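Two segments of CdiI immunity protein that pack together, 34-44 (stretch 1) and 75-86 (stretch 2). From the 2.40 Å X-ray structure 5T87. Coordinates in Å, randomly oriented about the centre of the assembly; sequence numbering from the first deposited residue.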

# COMPACT_ATOMS: atom_id res chain seq x y z
N SER A 34 -2.81 -7.86 6.44
CA SER A 34 -3.25 -7.86 7.83
C SER A 34 -2.20 -7.15 8.72
O SER A 34 -2.53 -6.34 9.61
CB SER A 34 -3.50 -9.28 8.31
OG SER A 34 -4.20 -9.26 9.55
N ILE A 35 -0.93 -7.44 8.44
CA ILE A 35 0.19 -6.74 9.04
C ILE A 35 0.11 -5.25 8.72
O ILE A 35 0.20 -4.42 9.62
CB ILE A 35 1.54 -7.32 8.57
CG1 ILE A 35 1.77 -8.69 9.20
CG2 ILE A 35 2.69 -6.39 8.90
CD1 ILE A 35 2.79 -9.54 8.47
N ALA A 36 -0.03 -4.93 7.44
CA ALA A 36 0.01 -3.53 7.03
C ALA A 36 -1.06 -2.70 7.71
O ALA A 36 -0.76 -1.61 8.18
CB ALA A 36 -0.11 -3.40 5.53
N TYR A 37 -2.28 -3.24 7.82
CA TYR A 37 -3.45 -2.48 8.29
C TYR A 37 -3.71 -2.56 9.78
O TYR A 37 -4.27 -1.62 10.35
CB TYR A 37 -4.75 -2.92 7.54
CG TYR A 37 -5.02 -2.22 6.22
CD1 TYR A 37 -3.99 -1.94 5.34
CD2 TYR A 37 -6.34 -1.88 5.83
CE1 TYR A 37 -4.22 -1.32 4.13
CE2 TYR A 37 -6.59 -1.27 4.59
CZ TYR A 37 -5.51 -0.99 3.75
OH TYR A 37 -5.64 -0.36 2.53
N TYR A 38 -3.33 -3.67 10.42
CA TYR A 38 -3.74 -3.94 11.81
C TYR A 38 -2.65 -4.15 12.88
O TYR A 38 -2.96 -4.00 14.05
CB TYR A 38 -4.73 -5.12 11.85
CG TYR A 38 -5.82 -4.97 10.81
CD1 TYR A 38 -6.69 -3.88 10.84
CD2 TYR A 38 -5.96 -5.89 9.77
CE1 TYR A 38 -7.68 -3.72 9.89
CE2 TYR A 38 -6.95 -5.74 8.81
CZ TYR A 38 -7.81 -4.65 8.86
OH TYR A 38 -8.81 -4.48 7.91
N GLU A 39 -1.41 -4.50 12.52
CA GLU A 39 -0.35 -4.70 13.56
C GLU A 39 0.33 -3.38 13.91
O GLU A 39 0.57 -2.54 13.04
CB GLU A 39 0.69 -5.75 13.16
CG GLU A 39 0.12 -7.16 12.89
CD GLU A 39 -0.50 -7.85 14.12
OE1 GLU A 39 -0.00 -7.59 15.25
OE2 GLU A 39 -1.47 -8.64 13.95
N ASP A 40 0.61 -3.19 15.20
CA ASP A 40 1.16 -1.93 15.70
C ASP A 40 2.63 -1.98 16.08
O ASP A 40 3.21 -0.95 16.35
CB ASP A 40 0.35 -1.46 16.92
CG ASP A 40 -1.01 -0.90 16.54
OD1 ASP A 40 -1.19 -0.57 15.34
OD2 ASP A 40 -1.89 -0.77 17.42
N ASP A 41 3.21 -3.17 16.11
CA ASP A 41 4.59 -3.39 16.54
C ASP A 41 5.48 -3.30 15.29
O ASP A 41 5.72 -4.31 14.61
CB ASP A 41 4.67 -4.76 17.21
CG ASP A 41 6.05 -5.11 17.73
OD1 ASP A 41 7.09 -4.58 17.27
OD2 ASP A 41 6.10 -5.97 18.62
N TRP A 42 5.95 -2.09 15.00
CA TRP A 42 6.86 -1.81 13.89
C TRP A 42 7.93 -2.88 13.69
O TRP A 42 8.06 -3.43 12.61
CB TRP A 42 7.55 -0.43 14.03
CG TRP A 42 8.62 -0.27 13.00
CD1 TRP A 42 9.97 -0.46 13.19
CD2 TRP A 42 8.44 0.01 11.60
NE1 TRP A 42 10.64 -0.28 12.00
CE2 TRP A 42 9.73 0.01 11.01
CE3 TRP A 42 7.33 0.30 10.80
CZ2 TRP A 42 9.94 0.26 9.66
CZ3 TRP A 42 7.54 0.56 9.45
CH2 TRP A 42 8.84 0.55 8.90
N GLU A 43 8.70 -3.17 14.73
CA GLU A 43 9.82 -4.09 14.59
C GLU A 43 9.36 -5.49 14.20
O GLU A 43 9.87 -6.07 13.25
CB GLU A 43 10.67 -4.14 15.86
CG GLU A 43 11.41 -2.84 16.14
CD GLU A 43 12.54 -2.52 15.16
OE1 GLU A 43 13.07 -3.44 14.50
OE2 GLU A 43 12.94 -1.34 15.08
N TRP A 44 8.37 -6.01 14.91
CA TRP A 44 7.80 -7.32 14.60
C TRP A 44 7.26 -7.39 13.16
O TRP A 44 7.52 -8.34 12.43
CB TRP A 44 6.68 -7.63 15.60
CG TRP A 44 6.18 -9.00 15.55
CD1 TRP A 44 6.62 -10.08 16.27
CD2 TRP A 44 5.11 -9.47 14.73
NE1 TRP A 44 5.87 -11.20 15.95
CE2 TRP A 44 4.95 -10.85 15.00
CE3 TRP A 44 4.27 -8.87 13.79
CZ2 TRP A 44 3.98 -11.62 14.37
CZ3 TRP A 44 3.32 -9.63 13.16
CH2 TRP A 44 3.18 -11.00 13.45
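Stretch 2 (75-86) RRIHDLDVAMAE

Stretch 2 runs in the same general order as stretch 1. Arg-76 CA lies 8.0 Å from Tyr-37 CA, Ile-77 CA 6.7 Å from Asp-40 CA and Leu-80 CA 5.6 Å from Trp-42 CA, so the backbones draw together along the contact. Both stretches pass from the end of one helix through a loop into the start of another.

Arg-75 and Arg-76 close the first helix of stretch 2. Arg-75 makes a slight contact, its NH2 4.2 Å from Tyr-37 CE1. Arg-76 points toward stretch 1 and meets carbonyls at the end of the 34-38 helix. Neither Ala-36 O nor Glu-39 O accepts a backbone bond within stretch 1, and the planar guanidinium has N-H groups enough to serve both. Arg-76 NE donates to Ala-36 O at 2.8 Å, and Arg-76 NH2 to Ala-36 O at 3.0 Å and to Glu-39 O at 2.7 Å. A weak bond from Arg-76 NH1 to Asp-40 OD1, 3.5 Å long, is part of a salt bridge.

Ile-77 is the first residue to leave helical phi/psi, and it also points toward stretch 1. Ile-77 CD1 lies 3.5 Å from both Glu-39 O and Asp-40 O. Ile-77 CG2 is 4.1 Å from Trp-42 CB.

A type I turn spans Ile-77 to Leu-80. His-78 makes no contact here, while Asp-79 OD1 comes within 4.4 Å of Trp-42 CB. Leu-80 CB lies over a face of the indole, 3.7 Å from the centroid of the Trp-42 six-membered ring, a CH-pi contact, and 3.6 Å from Trp-42 CD2.

Asp-81 is the N-cap residue of the next helix. Asp-81 N lies over the indole face, 3.6 Å from Trp-42 NE1. Asp-81 OD2 is also 4.3 Å from Glu-43 OE2, a pair of like charges. One turn into the helix, Ala-85 CB reaches Trp-42 CH2 at 3.8 Å.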

# COMPACT_ATOMS: atom_id res chain seq x y z
N ARG A 75 2.98 4.90 7.03
CA ARG A 75 1.84 5.79 7.12
C ARG A 75 1.17 5.75 8.51
O ARG A 75 0.78 6.80 9.03
CB ARG A 75 0.82 5.44 6.01
CG ARG A 75 -0.56 6.07 6.19
CD ARG A 75 -1.39 5.98 4.92
NE ARG A 75 -1.73 4.61 4.49
CZ ARG A 75 -2.62 3.80 5.08
NH1 ARG A 75 -3.26 4.18 6.19
NH2 ARG A 75 -2.85 2.60 4.58
N ARG A 76 1.06 4.56 9.09
CA ARG A 76 0.22 4.36 10.27
C ARG A 76 0.92 4.49 11.60
O ARG A 76 0.29 4.93 12.55
CB ARG A 76 -0.44 2.98 10.22
CG ARG A 76 -1.57 2.85 9.20
CD ARG A 76 -2.49 1.68 9.53
NE ARG A 76 -1.72 0.47 9.82
CZ ARG A 76 -1.55 -0.09 11.02
NH1 ARG A 76 -2.11 0.40 12.12
NH2 ARG A 76 -0.80 -1.19 11.10
N ILE A 77 2.20 4.13 11.67
CA ILE A 77 2.89 3.90 12.96
C ILE A 77 3.88 5.01 13.38
O ILE A 77 4.93 5.18 12.74
CB ILE A 77 3.57 2.50 12.93
CG1 ILE A 77 2.48 1.43 12.84
CG2 ILE A 77 4.48 2.29 14.15
CD1 ILE A 77 2.96 0.00 12.97
N HIS A 78 3.57 5.73 14.47
CA HIS A 78 4.35 6.91 14.88
C HIS A 78 5.79 6.55 15.24
O HIS A 78 6.70 7.29 14.91
CB HIS A 78 3.69 7.67 16.05
CG HIS A 78 4.15 9.11 16.18
ND1 HIS A 78 5.41 9.47 16.63
CD2 HIS A 78 3.50 10.28 15.93
CE1 HIS A 78 5.51 10.78 16.65
NE2 HIS A 78 4.37 11.30 16.23
N ASP A 79 5.98 5.40 15.87
CA ASP A 79 7.30 5.01 16.40
C ASP A 79 8.09 4.06 15.51
O ASP A 79 8.88 3.23 16.00
CB ASP A 79 7.17 4.44 17.83
CG ASP A 79 6.36 3.15 17.90
OD1 ASP A 79 5.95 2.57 16.85
OD2 ASP A 79 6.14 2.71 19.04
N LEU A 80 7.90 4.15 14.19
CA LEU A 80 8.80 3.46 13.28
C LEU A 80 10.25 3.97 13.42
O LEU A 80 10.49 5.10 13.84
CB LEU A 80 8.34 3.59 11.82
CG LEU A 80 8.75 4.86 11.07
CD1 LEU A 80 8.30 4.80 9.62
CD2 LEU A 80 8.19 6.10 11.73
N ASP A 81 11.19 3.11 13.07
CA ASP A 81 12.58 3.48 12.85
C ASP A 81 12.70 4.05 11.44
O ASP A 81 12.79 3.31 10.47
CB ASP A 81 13.47 2.24 13.03
CG ASP A 81 14.93 2.59 13.22
OD1 ASP A 81 15.38 3.64 12.73
OD2 ASP A 81 15.65 1.78 13.85
N VAL A 82 12.70 5.37 11.33
CA VAL A 82 12.64 6.06 10.04
C VAL A 82 13.86 5.74 9.19
O VAL A 82 13.73 5.43 8.02
CB VAL A 82 12.54 7.60 10.21
CG1 VAL A 82 12.61 8.31 8.86
CG2 VAL A 82 11.26 7.99 10.94
N ALA A 83 15.03 5.83 9.79
CA ALA A 83 16.28 5.54 9.08
C ALA A 83 16.32 4.12 8.53
O ALA A 83 16.85 3.91 7.44
CB ALA A 83 17.49 5.79 9.98
N MSE A 84 15.78 3.15 9.27
CA MSE A 84 15.78 1.76 8.82
C MSE A 84 14.81 1.56 7.69
O MSE A 84 15.13 0.88 6.70
CB MSE A 84 15.47 0.77 9.94
CG MSE A 84 16.59 0.70 10.98
SE MSE A 84 18.32 0.04 10.24
CE MSE A 84 19.26 1.78 10.16
N ALA A 85 13.62 2.17 7.81
CA ALA A 85 12.61 2.14 6.77
C ALA A 85 13.15 2.76 5.47
O ALA A 85 12.92 2.21 4.38
CB ALA A 85 11.34 2.84 7.22
N GLU A 86 13.87 3.87 5.61
CA GLU A 86 14.37 4.58 4.44
C GLU A 86 15.51 3.84 3.73
O GLU A 86 15.51 3.75 2.50
CB GLU A 86 14.80 5.99 4.81
CG GLU A 86 15.03 6.87 3.59
CD GLU A 86 15.38 8.29 3.95
OE1 GLU A 86 16.40 8.49 4.66
OE2 GLU A 86 14.65 9.20 3.52